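Local structure of adenosine kinase (Sinorhizobium meliloti, 3UBO) at residues D146-Y160 against I177-D191. The protein probably transfers a phosphate from ATP to a nucleoside or sugar hydroxyl as a pfkB-family kinase, and binds adenosine and ADP. Sequence-based numbering, arbitrary orientation.
With ADN (adenosine), chain C.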
ATOM      1  N   ASP A 146      13.406 -26.616  12.562  1.00 69.45           N
ATOM      2  CA  ASP A 146      13.160 -28.037  12.742  1.00 69.92           C
ATOM      3  C   ASP A 146      12.004 -28.301  13.739  1.00 69.00           C
ATOM      4  O   ASP A 146      11.005 -29.049  13.481  1.00 63.80           O
ATOM      5  CB  ASP A 146      14.498 -28.576  13.298  1.00 72.31           C
ATOM      6  CG  ASP A 146      14.655 -30.043  13.063  1.00 76.93           C
ATOM      7  OD1 ASP A 146      13.566 -30.670  12.926  1.00 81.44           O
ATOM      8  OD2 ASP A 146      15.804 -30.566  12.991  1.00 74.56           O
ATOM      9  N   ASP A 147      12.212 -27.662  14.894  1.00 70.28           N
ATOM     10  CA  ASP A 147      11.322 -27.684  16.035  1.00 69.08           C
ATOM     11  C   ASP A 147       9.985 -27.188  15.552  1.00 68.79           C
ATOM     12  O   ASP A 147       8.932 -27.840  15.755  1.00 70.24           O
ATOM     13  CB  ASP A 147      11.888 -26.821  17.201  1.00 71.40           C
ATOM     14  CG  ASP A 147      12.386 -25.431  16.752  1.00 71.10           C
ATOM     15  OD1 ASP A 147      13.067 -25.370  15.718  1.00 68.85           O
ATOM     16  OD2 ASP A 147      12.098 -24.399  17.419  1.00 71.89           O
ATOM     17  N   VAL A 148      10.036 -26.049  14.861  1.00 69.18           N
ATOM     18  CA  VAL A 148       8.853 -25.424  14.262  1.00 65.80           C
ATOM     19  C   VAL A 148       8.047 -26.347  13.317  1.00 63.45           C
ATOM     20  O   VAL A 148       6.876 -26.496  13.549  1.00 64.61           O
ATOM     21  CB  VAL A 148       9.208 -23.996  13.726  1.00 67.23           C
ATOM     22  CG1 VAL A 148       7.981 -23.212  13.180  1.00 61.23           C
ATOM     23  CG2 VAL A 148       9.927 -23.191  14.872  1.00 68.08           C
ATOM     24  N   VAL A 149       8.621 -27.013  12.316  1.00 62.10           N
ATOM     25  CA  VAL A 149       7.803 -27.969  11.550  1.00 61.66           C
ATOM     26  C   VAL A 149       7.085 -28.981  12.435  1.00 64.77           C
ATOM     27  O   VAL A 149       5.885 -29.229  12.238  1.00 67.63           O
ATOM     28  CB  VAL A 149       8.594 -28.709  10.497  1.00 61.33           C
ATOM     29  CG1 VAL A 149       7.710 -29.539   9.516  1.00 55.43           C
ATOM     30  CG2 VAL A 149       9.504 -27.724   9.809  1.00 63.49           C
ATOM     31  N   ALA A 150       7.790 -29.537  13.419  1.00 65.50           N
ATOM     32  CA  ALA A 150       7.230 -30.541  14.345  1.00 65.32           C
ATOM     33  C   ALA A 150       6.046 -30.038  15.219  1.00 64.45           C
ATOM     34  O   ALA A 150       5.079 -30.771  15.500  1.00 65.03           O
ATOM     35  CB  ALA A 150       8.369 -31.122  15.227  1.00 64.65           C
ATOM     36  N   GLN A 151       6.127 -28.789  15.642  1.00 63.02           N
ATOM     37  CA  GLN A 151       5.097 -28.183  16.479  1.00 63.30           C
ATOM     38  C   GLN A 151       3.836 -27.650  15.743  1.00 64.81           C
ATOM     39  O   GLN A 151       2.915 -27.004  16.364  1.00 61.51           O
ATOM     40  CB  GLN A 151       5.736 -27.044  17.262  1.00 65.70           C
ATOM     41  CG  GLN A 151       7.046 -27.433  17.922  1.00 66.96           C
ATOM     42  CD  GLN A 151       7.749 -26.234  18.541  1.00 72.73           C
ATOM     43  OE1 GLN A 151       8.236 -25.332  17.812  1.00 72.35           O
ATOM     44  NE2 GLN A 151       7.800 -26.201  19.896  1.00 70.38           N
ATOM     45  N   SER A 152       3.766 -27.960  14.444  1.00 63.50           N
ATOM     46  CA  SER A 152       2.764 -27.330  13.598  1.00 62.71           C
ATOM     47  C   SER A 152       1.862 -28.365  12.973  1.00 62.75           C
ATOM     48  O   SER A 152       2.348 -29.305  12.296  1.00 62.27           O
ATOM     49  CB  SER A 152       3.424 -26.421  12.535  1.00 60.40           C
ATOM     50  OG  SER A 152       3.986 -25.283  13.162  1.00 58.08           O
ATOM     51  N   LYS A 153       0.552 -28.145  13.176  1.00 61.41           N
ATOM     52  CA  LYS A 153      -0.455 -29.143  12.828  1.00 62.53           C
ATOM     53  C   LYS A 153      -0.436 -29.433  11.331  1.00 62.91           C
ATOM     54  O   LYS A 153      -0.224 -30.566  10.885  1.00 61.16           O
ATOM     55  CB  LYS A 153      -1.871 -28.756  13.323  1.00 59.55           C
ATOM     56  CG  LYS A 153      -2.033 -28.532  14.869  1.00 60.69           C
ATOM     57  CD  LYS A 153      -3.543 -28.571  15.268  1.00 58.59           C
ATOM     58  CE  LYS A 153      -3.866 -27.800  16.530  1.00 58.85           C
ATOM     59  NZ  LYS A 153      -5.298 -28.080  16.969  1.00 59.82           N
ATOM     60  N   VAL A 154      -0.674 -28.386  10.554  1.00 63.52           N
ATOM     61  CA  VAL A 154      -0.396 -28.476   9.143  1.00 64.32           C
ATOM     62  C   VAL A 154       0.888 -27.761   8.717  1.00 64.59           C
ATOM     63  O   VAL A 154       1.296 -26.753   9.318  1.00 65.24           O
ATOM     64  CB  VAL A 154      -1.525 -28.023   8.342  1.00 62.57           C
ATOM     65  CG1 VAL A 154      -1.212 -28.340   6.920  1.00 64.48           C
ATOM     66  CG2 VAL A 154      -2.724 -28.840   8.749  1.00 64.20           C
ATOM     67  N   THR A 155       1.557 -28.328   7.724  1.00 62.25           N
ATOM     68  CA  THR A 155       2.575 -27.591   6.988  1.00 62.20           C
ATOM     69  C   THR A 155       2.034 -27.368   5.541  1.00 62.73           C
ATOM     70  O   THR A 155       1.533 -28.303   4.857  1.00 61.79           O
ATOM     71  CB  THR A 155       4.025 -28.256   7.125  1.00 65.68           C
ATOM     72  OG1 THR A 155       4.505 -28.171   8.490  1.00 63.57           O
ATOM     73  CG2 THR A 155       5.072 -27.606   6.188  1.00 62.22           C
ATOM     74  N   TYR A 156       2.043 -26.106   5.110  1.00 61.16           N
ATOM     75  CA  TYR A 156       1.507 -25.779   3.795  1.00 59.26           C
ATOM     76  C   TYR A 156       2.520 -24.993   2.983  1.00 59.56           C
ATOM     77  O   TYR A 156       3.234 -24.137   3.544  1.00 56.89           O
ATOM     78  CB  TYR A 156       0.281 -24.980   4.020  1.00 60.13           C
ATOM     79  CG  TYR A 156      -0.387 -24.353   2.819  1.00 62.24           C
ATOM     80  CD1 TYR A 156      -1.276 -25.082   2.036  1.00 60.90           C
ATOM     81  CD2 TYR A 156      -0.188 -23.015   2.512  1.00 60.26           C
ATOM     82  CE1 TYR A 156      -1.936 -24.511   0.967  1.00 63.51           C
ATOM     83  CE2 TYR A 156      -0.874 -22.412   1.433  1.00 62.12           C
ATOM     84  CZ  TYR A 156      -1.757 -23.159   0.656  1.00 62.89           C
ATOM     85  OH  TYR A 156      -2.451 -22.577  -0.417  1.00 59.42           O
ATOM     86  N   PHE A 157       2.591 -25.305   1.681  1.00 58.52           N
ATOM     87  CA  PHE A 157       3.658 -24.796   0.799  1.00 57.73           C
ATOM     88  C   PHE A 157       3.182 -24.676  -0.641  1.00 57.25           C
ATOM     89  O   PHE A 157       2.300 -25.434  -1.075  1.00 56.65           O
ATOM     90  CB  PHE A 157       4.908 -25.729   0.838  1.00 61.00           C
ATOM     91  CG  PHE A 157       4.699 -27.067   0.107  1.00 60.84           C
ATOM     92  CD1 PHE A 157       4.221 -28.193   0.791  1.00 60.21           C
ATOM     93  CD2 PHE A 157       4.923 -27.175  -1.270  1.00 61.03           C
ATOM     94  CE1 PHE A 157       3.989 -29.388   0.125  1.00 61.50           C
ATOM     95  CE2 PHE A 157       4.699 -28.365  -1.947  1.00 62.50           C
ATOM     96  CZ  PHE A 157       4.231 -29.476  -1.248  1.00 65.57           C
ATOM     97  N   GLU A 158       3.806 -23.755  -1.389  1.00 56.79           N
ATOM     98  CA  GLU A 158       3.387 -23.455  -2.790  1.00 60.46           C
ATOM     99  C   GLU A 158       3.941 -24.451  -3.803  1.00 58.76           C
ATOM    100  O   GLU A 158       5.096 -24.884  -3.649  1.00 60.38           O
ATOM    101  CB  GLU A 158       3.799 -22.004  -3.250  1.00 60.33           C
ATOM    102  CG  GLU A 158       3.326 -20.785  -2.396  1.00 55.19           C
ATOM    103  CD  GLU A 158       4.472 -19.765  -2.213  1.00 57.02           C
ATOM    104  OE1 GLU A 158       4.173 -18.654  -1.666  1.00 53.56           O
ATOM    105  OE2 GLU A 158       5.680 -20.094  -2.584  1.00 57.24           O
ATOM    106  N   GLY A 159       3.149 -24.819  -4.810  1.00 56.04           N
ATOM    107  CA  GLY A 159       3.688 -25.353  -6.050  1.00 59.26           C
ATOM    108  C   GLY A 159       4.722 -24.375  -6.632  1.00 61.93           C
ATOM    109  O   GLY A 159       5.750 -24.767  -7.222  1.00 60.63           O
ATOM    110  N   TYR A 160       4.466 -23.078  -6.416  1.00 59.91           N
ATOM    111  CA  TYR A 160       5.301 -21.985  -6.935  1.00 60.25           C
ATOM    112  C   TYR A 160       6.789 -22.150  -6.615  1.00 61.31           C
ATOM    113  O   TYR A 160       7.616 -21.388  -7.129  1.00 60.29           O
ATOM    114  CB  TYR A 160       4.864 -20.624  -6.347  1.00 58.81           C
ATOM    115  CG  TYR A 160       3.737 -19.929  -7.070  1.00 58.58           C
ATOM    116  CD1 TYR A 160       2.829 -19.127  -6.365  1.00 58.84           C
ATOM    117  CD2 TYR A 160       3.560 -20.074  -8.430  1.00 57.96           C
ATOM    118  CE1 TYR A 160       1.758 -18.517  -6.990  1.00 57.87           C
ATOM    119  CE2 TYR A 160       2.496 -19.452  -9.061  1.00 60.88           C
ATOM    120  CZ  TYR A 160       1.594 -18.673  -8.330  1.00 58.75           C
ATOM    121  OH  TYR A 160       0.548 -18.031  -8.950  1.00 58.59           O
ATOM    122  N   ILE A 177       9.931 -34.174   8.409  1.00 66.58           N
ATOM    123  CA  ILE A 177       9.864 -33.730   9.815  1.00 65.43           C
ATOM    124  C   ILE A 177       8.476 -33.748  10.419  1.00 67.40           C
ATOM    125  O   ILE A 177       8.335 -33.954  11.628  1.00 68.11           O
ATOM    126  CB  ILE A 177      10.456 -32.289  10.081  1.00 66.02           C
ATOM    127  CG1 ILE A 177      11.936 -32.195   9.603  1.00 68.11           C
ATOM    128  CG2 ILE A 177      10.218 -31.787  11.561  1.00 59.54           C
ATOM    129  CD1 ILE A 177      12.640 -30.860   9.890  1.00 67.44           C
ATOM    130  N   ALA A 178       7.448 -33.525   9.593  1.00 68.49           N
ATOM    131  CA  ALA A 178       6.138 -33.133  10.088  1.00 64.87           C
ATOM    132  C   ALA A 178       5.263 -34.361  10.186  1.00 68.14           C
ATOM    133  O   ALA A 178       4.531 -34.523  11.178  1.00 66.87           O
ATOM    134  CB  ALA A 178       5.494 -32.093   9.168  1.00 67.13           C
ATOM    135  N   HIS A 179       5.313 -35.199   9.145  1.00 67.70           N
ATOM    136  CA  HIS A 179       4.699 -36.525   9.181  1.00 68.09           C
ATOM    137  C   HIS A 179       5.150 -37.379  10.379  1.00 67.91           C
ATOM    138  O   HIS A 179       4.350 -38.046  11.072  1.00 65.69           O
ATOM    139  CB  HIS A 179       5.079 -37.245   7.927  1.00 65.60           C
ATOM    140  CG  HIS A 179       4.144 -36.957   6.824  1.00 68.55           C
ATOM    141  ND1 HIS A 179       4.397 -37.298   5.516  1.00 71.05           N
ATOM    142  CD2 HIS A 179       2.932 -36.363   6.845  1.00 67.04           C
ATOM    143  CE1 HIS A 179       3.359 -36.941   4.774  1.00 70.94           C
ATOM    144  NE2 HIS A 179       2.458 -36.371   5.553  1.00 68.21           N
ATOM    145  N   ALA A 180       6.453 -37.318  10.595  1.00 65.18           N
ATOM    146  CA  ALA A 180       7.128 -38.059  11.627  1.00 67.10           C
ATOM    147  C   ALA A 180       6.714 -37.514  13.004  1.00 67.02           C
ATOM    148  O   ALA A 180       7.025 -38.100  14.046  1.00 66.51           O
ATOM    149  CB  ALA A 180       8.707 -37.971  11.416  1.00 64.24           C
ATOM    150  N   HIS A 181       6.028 -36.389  13.023  1.00 64.50           N
ATOM    151  CA  HIS A 181       5.556 -35.919  14.299  1.00 65.38           C
ATOM    152  C   HIS A 181       4.032 -35.982  14.443  1.00 62.62           C
ATOM    153  O   HIS A 181       3.516 -35.438  15.407  1.00 60.15           O
ATOM    154  CB  HIS A 181       6.107 -34.527  14.642  1.00 64.65           C
ATOM    155  CG  HIS A 181       7.517 -34.546  15.138  1.00 64.14           C
ATOM    156  ND1 HIS A 181       8.592 -34.819  14.314  1.00 66.72           N
ATOM    157  CD2 HIS A 181       8.040 -34.303  16.365  1.00 65.08           C
ATOM    158  CE1 HIS A 181       9.722 -34.741  15.005  1.00 62.67           C
ATOM    159  NE2 HIS A 181       9.417 -34.420  16.253  1.00 64.28           N
ATOM    160  N   GLY A 182       3.346 -36.678  13.529  1.00 61.58           N
ATOM    161  CA  GLY A 182       1.889 -36.822  13.594  1.00 63.07           C
ATOM    162  C   GLY A 182       1.079 -35.586  13.109  1.00 67.68           C
ATOM    163  O   GLY A 182       0.009 -35.208  13.680  1.00 66.93           O
ATOM    164  N   ARG A 183       1.619 -34.961  12.058  1.00 65.04           N
ATOM    165  CA  ARG A 183       1.188 -33.710  11.518  1.00 61.36           C
ATOM    166  C   ARG A 183       0.809 -34.001  10.079  1.00 64.36           C
ATOM    167  O   ARG A 183       1.060 -35.077   9.546  1.00 64.63           O
ATOM    168  CB  ARG A 183       2.345 -32.738  11.512  1.00 63.13           C
ATOM    169  CG  ARG A 183       2.719 -32.121  12.833  1.00 63.46           C
ATOM    170  CD  ARG A 183       1.898 -32.587  14.024  1.00 62.66           C
ATOM    171  NE  ARG A 183       2.581 -32.133  15.243  1.00 63.91           N
ATOM    172  CZ  ARG A 183       2.012 -31.906  16.432  1.00 64.07           C
ATOM    173  NH1 ARG A 183       2.794 -31.495  17.436  1.00 59.76           N
ATOM    174  NH2 ARG A 183       0.683 -32.056  16.611  1.00 60.98           N
ATOM    175  N   GLU A 184       0.172 -33.013   9.461  1.00 67.80           N
ATOM    176  CA  GLU A 184      -0.351 -33.092   8.096  1.00 68.08           C
ATOM    177  C   GLU A 184       0.321 -32.055   7.183  1.00 68.63           C
ATOM    178  O   GLU A 184       0.717 -30.959   7.638  1.00 65.88           O
ATOM    179  CB  GLU A 184      -1.872 -32.873   8.086  1.00 65.16           C
ATOM    180  CG  GLU A 184      -2.672 -34.186   8.131  1.00 66.75           C
ATOM    181  CD  GLU A 184      -4.124 -33.960   8.399  1.00 66.99           C
ATOM    182  OE1 GLU A 184      -4.958 -34.466   7.609  1.00 67.30           O
ATOM    183  OE2 GLU A 184      -4.427 -33.248   9.387  1.00 66.74           O
ATOM    184  N   THR A 185       0.444 -32.403   5.903  1.00 67.79           N
ATOM    185  CA  THR A 185       1.113 -31.525   4.967  1.00 67.84           C
ATOM    186  C   THR A 185       0.147 -31.002   3.915  1.00 66.31           C
ATOM    187  O   THR A 185      -0.689 -31.752   3.396  1.00 66.25           O
ATOM    188  CB  THR A 185       2.328 -32.216   4.266  1.00 68.23           C
ATOM    189  OG1 THR A 185       1.871 -33.225   3.345  1.00 68.94           O
ATOM    190  CG2 THR A 185       3.283 -32.808   5.281  1.00 67.46           C
ATOM    191  N   ALA A 186       0.285 -29.733   3.561  1.00 62.25           N
ATOM    192  CA  ALA A 186      -0.616 -29.249   2.543  1.00 66.17           C
ATOM    193  C   ALA A 186       0.041 -28.460   1.419  1.00 63.99           C
ATOM    194  O   ALA A 186       1.112 -27.879   1.602  1.00 60.07           O
ATOM    195  CB  ALA A 186      -1.774 -28.458   3.192  1.00 62.37           C
HETATM  196  N   MSE A 187      -0.639 -28.426   0.270  1.00 64.00           N
HETATM  197  CA  MSE A 187      -0.223 -27.525  -0.799  1.00 66.10           C
HETATM  198  C   MSE A 187      -1.300 -26.832  -1.642  1.00 65.14           C
HETATM  199  O   MSE A 187      -2.350 -27.386  -1.903  1.00 66.76           O
HETATM  200  CB  MSE A 187       0.692 -28.256  -1.760  1.00 67.10           C
HETATM  201  CG  MSE A 187      -0.069 -28.902  -2.934  1.00 69.85           C
HETATM  202 SE   MSE A 187       1.169 -30.054  -4.006  1.00 96.70          SE
HETATM  203  CE  MSE A 187       2.451 -28.684  -4.711  1.00 65.23           C
ATOM    204  N   THR A 188      -0.989 -25.634  -2.137  1.00 64.61           N
ATOM    205  CA  THR A 188      -1.756 -25.042  -3.253  1.00 64.04           C
ATOM    206  C   THR A 188      -1.104 -25.328  -4.611  1.00 63.14           C
ATOM    207  O   THR A 188       0.103 -25.288  -4.723  1.00 62.87           O
ATOM    208  CB  THR A 188      -1.799 -23.540  -3.133  1.00 61.63           C
ATOM    209  OG1 THR A 188      -1.809 -23.018  -4.449  1.00 62.16           O
ATOM    210  CG2 THR A 188      -0.551 -23.023  -2.479  1.00 61.65           C
ATOM    211  N   LEU A 189      -1.871 -25.588  -5.649  1.00 61.92           N
ATOM    212  CA  LEU A 189      -1.256 -25.725  -6.973  1.00 63.03           C
ATOM    213  C   LEU A 189      -0.754 -24.402  -7.591  1.00 64.50           C
ATOM    214  O   LEU A 189      -0.227 -24.365  -8.711  1.00 63.31           O
ATOM    215  CB  LEU A 189      -2.262 -26.339  -7.925  1.00 66.97           C
ATOM    216  CG  LEU A 189      -2.247 -27.852  -7.924  1.00 67.87           C
ATOM    217  CD1 LEU A 189      -1.716 -28.277  -6.603  1.00 67.06           C
ATOM    218  CD2 LEU A 189      -3.626 -28.380  -8.179  1.00 65.39           C
ATOM    219  N   SER A 190      -1.016 -23.300  -6.895  1.00 64.77           N
ATOM    220  CA  SER A 190      -0.480 -21.997  -7.277  1.00 62.31           C
ATOM    221  C   SER A 190      -1.096 -21.363  -8.531  1.00 65.43           C
ATOM    222  O   SER A 190      -1.799 -20.330  -8.429  1.00 63.64           O
ATOM    223  CB  SER A 190       1.016 -22.129  -7.424  1.00 60.43           C
ATOM    224  OG  SER A 190       1.598 -22.319  -6.134  1.00 60.13           O
ATOM    225  N   ASP A 191      -0.857 -21.973  -9.697  1.00 66.00           N
ATOM    226  CA  ASP A 191      -1.161 -21.325 -10.964  1.00 63.33           C
ATOM    227  C   ASP A 191      -1.251 -22.366 -12.039  1.00 63.32           C
ATOM    228  O   ASP A 191      -0.592 -23.394 -11.996  1.00 63.67           O
ATOM    229  CB  ASP A 191      -0.080 -20.250 -11.240  1.00 60.97           C
ATOM    230  CG  ASP A 191      -0.093 -19.733 -12.658  1.00 61.98           C
ATOM    231  OD1 ASP A 191      -1.132 -19.257 -13.215  1.00 60.15           O
ATOM    232  OD2 ASP A 191       1.004 -19.825 -13.230  1.00 63.01           O
TER
HETATM  233  O5' ADN C 353      -2.125 -15.352  -5.457  1.00 62.56           O
HETATM  234  C5' ADN C 353      -1.892 -14.105  -4.702  1.00 59.20           C
HETATM  235  C4' ADN C 353      -0.380 -13.776  -4.452  1.00 57.27           C
HETATM  236  O4' ADN C 353       0.505 -14.452  -5.352  1.00 60.11           O
HETATM  237  C3' ADN C 353       0.291 -12.312  -4.306  1.00 55.91           C
HETATM  238  O3' ADN C 353       0.165 -11.476  -3.182  1.00 58.64           O
HETATM  239  C2' ADN C 353       1.779 -12.583  -4.712  1.00 56.50           C
HETATM  240  O2' ADN C 353       2.783 -12.091  -3.799  1.00 55.59           O
HETATM  241  C1' ADN C 353       1.757 -14.044  -4.927  1.00 59.74           C
HETATM  242  N9  ADN C 353       2.738 -14.457  -5.977  1.00 61.81           N
HETATM  243  C8  ADN C 353       2.916 -14.040  -7.327  1.00 62.11           C
HETATM  244  N7  ADN C 353       3.903 -14.848  -7.952  1.00 59.29           N
HETATM  245  C5  ADN C 353       4.324 -15.773  -6.980  1.00 62.73           C
HETATM  246  C6  ADN C 353       5.298 -16.809  -7.001  1.00 61.53           C
HETATM  247  N6  ADN C 353       6.053 -17.118  -8.185  1.00 60.93           N
HETATM  248  N1  ADN C 353       5.483 -17.586  -5.800  1.00 61.70           N
HETATM  249  C2  ADN C 353       4.708 -17.307  -4.627  1.00 60.08           C
HETATM  250  N3  ADN C 353       3.729 -16.286  -4.564  1.00 58.33           N
HETATM  251  C4  ADN C 353       3.580 -15.528  -5.749  1.00 60.90           C
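Two neighbouring parallel strands of the central sheet, 154-158 and 184-188, are joined through helix 168-179 as a beta-alpha-beta unit. Their ladder of hydrogen bonds runs from E184 N, 2.9 Å from K153 O and almost perfectly straight, through T155 N to E184 O, and closes with G159 N on T188 O. Beside it, the edge of the Y156 ring meets A186 CB, while F157 turns the other way. With CG between its backbone N and carbonyl carbon (chi1 72°), F157 lays one ring face over M187 CB; the selenomethionine's CE reaches CE2 of that ring at 3.6 Å. At the start of the strands, R183 NE hydrogen-bonds back to A150 O, the last helical carbonyl of 146-150, at 2.9 Å. A150 CB makes a CH-pi contact squarely over the H181 ring, 3.5 Å from its centroid. At the other end S190 CB lies 3.3 Å from the Y160 ring centroid on one face, and the tilted adenine of adenosine lies over the rim of the opposite face, with C6 above it. S190 OG accepts a hydrogen bond from Y160 N at 3.0 Å. An alanine at Y160 would strip the adenine of this aromatic platform and is likely to let the base shift. E158, whose OE2 and OE1 accept hydrogen bonds from the backbone N of N13 and A63, borders the same base. The C-terminal end of strand 154-158 and the turn after it thus form part of the adenosine pocket, with S190 behind Y160, as expected of the Rossmann-like pfkB kinase fold.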